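Local coordinates for protein CysE, serine acetyltransferase (Brucella abortus, PDB 4HZD) that probably transfers an acetyl group from acetyl-coenzyme A to L-serine, making the O-acetylserine used in cysteine biosynthesis, at residues A[51-63]-A[112-124]. Residues are numbered along the deposited sequence; the frame is centred on the assembly and turned at random.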
# COMPACT_ATOMS: atom_id res chain seq x y z
N LEU A 51 14.98 22.91 -2.26
CA LEU A 51 13.70 23.13 -1.61
C LEU A 51 12.57 22.76 -2.55
O LEU A 51 11.61 22.13 -2.13
CB LEU A 51 13.61 24.59 -1.13
CG LEU A 51 12.30 25.05 -0.47
CD1 LEU A 51 11.95 24.22 0.78
CD2 LEU A 51 12.48 26.50 -0.08
N GLU A 52 12.70 23.10 -3.84
CA GLU A 52 11.66 22.75 -4.83
C GLU A 52 11.39 21.26 -4.85
O GLU A 52 10.22 20.82 -4.86
CB GLU A 52 12.09 23.18 -6.23
CG GLU A 52 12.13 24.67 -6.47
CD GLU A 52 13.45 25.36 -6.07
OE1 GLU A 52 14.35 24.78 -5.43
OE2 GLU A 52 13.58 26.55 -6.38
N GLU A 53 12.45 20.47 -4.85
CA GLU A 53 12.33 19.02 -4.84
C GLU A 53 11.75 18.47 -3.54
O GLU A 53 10.95 17.55 -3.59
CB GLU A 53 13.63 18.34 -5.24
CG GLU A 53 13.87 18.38 -6.74
CD GLU A 53 15.31 18.05 -7.08
OE1 GLU A 53 15.53 17.01 -7.74
OE2 GLU A 53 16.23 18.81 -6.66
N ALA A 54 12.13 19.04 -2.39
CA ALA A 54 11.48 18.66 -1.13
C ALA A 54 9.94 18.90 -1.10
O ALA A 54 9.19 18.03 -0.60
CB ALA A 54 12.12 19.42 0.04
N VAL A 55 9.52 20.10 -1.56
CA VAL A 55 8.10 20.54 -1.59
C VAL A 55 7.34 19.63 -2.56
O VAL A 55 6.30 19.05 -2.19
CB VAL A 55 7.93 22.07 -1.98
CG1 VAL A 55 6.48 22.49 -2.28
CG2 VAL A 55 8.49 22.98 -0.88
N MET A 56 7.88 19.46 -3.76
CA MET A 56 7.25 18.52 -4.74
C MET A 56 7.12 17.12 -4.19
O MET A 56 6.05 16.49 -4.36
CB MET A 56 8.02 18.49 -6.07
CG MET A 56 8.02 19.84 -6.75
SD MET A 56 8.85 19.93 -8.34
CE MET A 56 10.33 18.99 -8.03
N HIS A 57 8.18 16.62 -3.54
CA HIS A 57 8.14 15.31 -2.93
C HIS A 57 7.12 15.20 -1.82
O HIS A 57 6.30 14.27 -1.82
CB HIS A 57 9.51 14.89 -2.42
CG HIS A 57 9.50 13.59 -1.67
ND1 HIS A 57 9.88 12.43 -2.22
CD2 HIS A 57 9.17 13.31 -0.36
CE1 HIS A 57 9.80 11.45 -1.32
NE2 HIS A 57 9.35 11.98 -0.18
N ARG A 58 7.15 16.11 -0.84
CA ARG A 58 6.13 16.12 0.22
C ARG A 58 4.71 16.08 -0.34
O ARG A 58 3.87 15.24 0.07
CB ARG A 58 6.29 17.35 1.11
CG ARG A 58 5.27 17.38 2.24
CD ARG A 58 5.72 16.44 3.36
NE ARG A 58 4.66 16.01 4.27
CZ ARG A 58 4.08 14.81 4.24
NH1 ARG A 58 4.39 13.96 3.28
NH2 ARG A 58 3.16 14.48 5.14
N ILE A 59 4.45 16.96 -1.31
CA ILE A 59 3.10 17.10 -1.80
C ILE A 59 2.70 15.87 -2.61
O ILE A 59 1.58 15.37 -2.45
CB ILE A 59 2.89 18.38 -2.62
CG1 ILE A 59 3.08 19.62 -1.72
CG2 ILE A 59 1.47 18.41 -3.13
CD1 ILE A 59 3.04 20.91 -2.49
N ALA A 60 3.62 15.39 -3.46
CA ALA A 60 3.39 14.17 -4.20
C ALA A 60 3.01 12.98 -3.29
O ALA A 60 2.07 12.24 -3.62
CB ALA A 60 4.55 13.84 -5.15
N GLU A 61 3.70 12.84 -2.15
CA GLU A 61 3.48 11.73 -1.20
C GLU A 61 2.13 11.87 -0.51
O GLU A 61 1.46 10.87 -0.25
CB GLU A 61 4.58 11.65 -0.11
CG GLU A 61 5.96 11.17 -0.61
CD GLU A 61 5.91 9.85 -1.35
OE1 GLU A 61 5.51 8.85 -0.74
OE2 GLU A 61 6.21 9.81 -2.57
N ARG A 62 1.73 13.11 -0.20
CA ARG A 62 0.42 13.32 0.41
C ARG A 62 -0.72 12.99 -0.56
O ARG A 62 -1.72 12.38 -0.18
CB ARG A 62 0.31 14.76 0.96
CG ARG A 62 1.39 15.09 2.01
CD ARG A 62 0.93 16.30 2.84
NE ARG A 62 -0.02 15.83 3.85
CZ ARG A 62 -0.65 16.58 4.76
NH1 ARG A 62 -0.51 17.90 4.79
NH2 ARG A 62 -1.43 15.99 5.65
N LEU A 63 -0.54 13.35 -1.83
CA LEU A 63 -1.62 13.14 -2.83
C LEU A 63 -1.56 11.76 -3.46
O LEU A 63 -2.56 11.27 -4.02
CB LEU A 63 -1.50 14.22 -3.95
CG LEU A 63 -1.57 15.69 -3.51
CD1 LEU A 63 -1.16 16.60 -4.65
CD2 LEU A 63 -2.98 15.99 -3.00
N VAL A 112 6.33 23.46 4.93
CA VAL A 112 6.83 22.48 3.98
C VAL A 112 6.38 21.07 4.37
O VAL A 112 5.86 20.31 3.53
CB VAL A 112 8.36 22.56 3.87
CG1 VAL A 112 8.88 21.42 2.99
CG2 VAL A 112 8.75 23.92 3.29
N LEU A 113 6.48 20.74 5.65
CA LEU A 113 6.14 19.35 6.02
C LEU A 113 4.69 19.13 6.41
O LEU A 113 4.17 18.05 6.18
CB LEU A 113 7.01 18.87 7.17
CG LEU A 113 8.50 18.80 6.89
CD1 LEU A 113 9.14 18.47 8.23
CD2 LEU A 113 8.80 17.75 5.83
N TYR A 114 4.07 20.14 7.04
CA TYR A 114 2.87 19.89 7.86
C TYR A 114 1.58 20.57 7.41
O TYR A 114 0.48 19.99 7.49
CB TYR A 114 3.15 20.15 9.37
CG TYR A 114 4.34 19.38 9.90
CD1 TYR A 114 4.42 17.99 9.78
CD2 TYR A 114 5.45 20.06 10.46
CE1 TYR A 114 5.54 17.29 10.21
CE2 TYR A 114 6.56 19.36 10.92
CZ TYR A 114 6.59 17.97 10.81
OH TYR A 114 7.71 17.27 11.23
N LEU A 115 1.69 21.79 6.89
CA LEU A 115 0.49 22.60 6.78
C LEU A 115 -0.23 22.41 5.45
O LEU A 115 0.27 22.78 4.37
CB LEU A 115 0.75 24.06 7.14
CG LEU A 115 1.57 24.19 8.44
CD1 LEU A 115 2.11 25.61 8.59
CD2 LEU A 115 0.80 23.70 9.67
N LYS A 116 -1.40 21.79 5.53
CA LYS A 116 -2.14 21.41 4.33
C LYS A 116 -2.57 22.61 3.50
O LYS A 116 -2.68 22.51 2.29
CB LYS A 116 -3.34 20.47 4.68
CG LYS A 116 -4.51 21.16 5.37
CD LYS A 116 -5.52 20.13 5.90
CE LYS A 116 -6.85 20.83 6.23
NZ LYS A 116 -7.74 19.91 7.01
N GLY A 117 -2.73 23.79 4.13
CA GLY A 117 -3.00 25.01 3.34
C GLY A 117 -1.87 25.30 2.34
O GLY A 117 -2.12 25.54 1.15
N PHE A 118 -0.63 25.24 2.82
CA PHE A 118 0.52 25.45 1.95
C PHE A 118 0.59 24.34 0.86
O PHE A 118 0.82 24.63 -0.31
CB PHE A 118 1.83 25.49 2.77
CG PHE A 118 3.06 25.51 1.93
CD1 PHE A 118 3.50 26.70 1.36
CD2 PHE A 118 3.80 24.33 1.71
CE1 PHE A 118 4.64 26.73 0.57
CE2 PHE A 118 4.95 24.35 0.92
CZ PHE A 118 5.37 25.55 0.34
N HIS A 119 0.34 23.09 1.24
CA HIS A 119 0.35 21.99 0.27
C HIS A 119 -0.76 22.20 -0.76
O HIS A 119 -0.55 21.99 -1.97
CB HIS A 119 0.16 20.63 0.95
CG HIS A 119 1.22 20.32 1.98
ND1 HIS A 119 0.95 19.67 3.11
CD2 HIS A 119 2.56 20.66 2.03
CE1 HIS A 119 2.08 19.56 3.84
NE2 HIS A 119 3.06 20.17 3.17
N ALA A 120 -1.94 22.64 -0.31
CA ALA A 120 -3.01 22.92 -1.28
C ALA A 120 -2.66 24.03 -2.26
O ALA A 120 -3.07 23.99 -3.42
CB ALA A 120 -4.32 23.25 -0.59
N ILE A 121 -1.99 25.07 -1.80
CA ILE A 121 -1.72 26.18 -2.70
C ILE A 121 -0.88 25.72 -3.89
O ILE A 121 -1.19 26.03 -5.06
CB ILE A 121 -1.03 27.34 -1.98
CG1 ILE A 121 -2.00 28.10 -1.08
CG2 ILE A 121 -0.48 28.36 -2.98
CD1 ILE A 121 -1.25 28.90 -0.02
N GLN A 122 0.19 24.99 -3.60
CA GLN A 122 1.11 24.52 -4.65
C GLN A 122 0.44 23.47 -5.53
O GLN A 122 0.66 23.41 -6.75
CB GLN A 122 2.44 24.03 -4.07
CG GLN A 122 3.00 24.88 -2.94
CD GLN A 122 3.00 26.39 -3.26
OE1 GLN A 122 3.08 26.80 -4.43
NE2 GLN A 122 2.94 27.20 -2.22
N THR A 123 -0.43 22.66 -4.93
CA THR A 123 -1.21 21.69 -5.70
C THR A 123 -2.10 22.44 -6.68
O THR A 123 -2.13 22.08 -7.85
CB THR A 123 -2.07 20.74 -4.82
OG1 THR A 123 -1.23 20.03 -3.93
CG2 THR A 123 -2.79 19.72 -5.71
N HIS A 124 -2.73 23.55 -6.24
CA HIS A 124 -3.47 24.35 -7.20
C HIS A 124 -2.62 24.92 -8.31
O HIS A 124 -3.03 24.92 -9.48
CB HIS A 124 -4.19 25.54 -6.57
CG HIS A 124 -4.80 26.44 -7.61
ND1 HIS A 124 -5.84 26.04 -8.38
CD2 HIS A 124 -4.41 27.69 -8.09
CE1 HIS A 124 -6.15 27.02 -9.25
NE2 HIS A 124 -5.26 28.02 -9.08
O HOH W 1 2.05 15.92 7.45
O HOH W 2 -2.64 18.49 7.14
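Arg58 with Leu113, and Arg62 with His119, make the polar half of this contact. Arg58 NE donates to Leu113 O over 2.8 Å; the acceptor lies in the guanidinium plane, and the N-H...O angle of 166° indicates a nearly straight bond. Water 1 links NH2 of the same guanidinium to that carbonyl, and NH1 forms a salt bridge with Asp67 of the second subunit. Arg62 NH1 meets His119 ND1 at 2.8 Å, edge to edge, although the two planes stand 88° apart. Because ND1 accepts here, NE2 carries the proton it gives to Val112 O (2.8 Å), approaching from above the carbonyl plane. Bonds at both ring nitrogens fix the rotation of the imidazole.

Apolar contacts flank this network. Ile59 sets CD1 3.5 Å from Gln122 CB, while CG1 packs obliquely near His119 CD2. Val55 splits its branches, CG1 to Phe118 CE2 (4.0 Å) and CG2 to Val112 CG1 (4.2 Å).

The axes of helices 51-63 and 116-124 cross at -98°, 10.2 Å apart: near-perpendicular packing within the helical N-terminal domain of serine acetyltransferase. Helix 38-46 packs on Arg58 and Leu113, helix 87-101 on Val112 and Phe118, and the strands of the left-handed beta-helix follow from 152-154 onward.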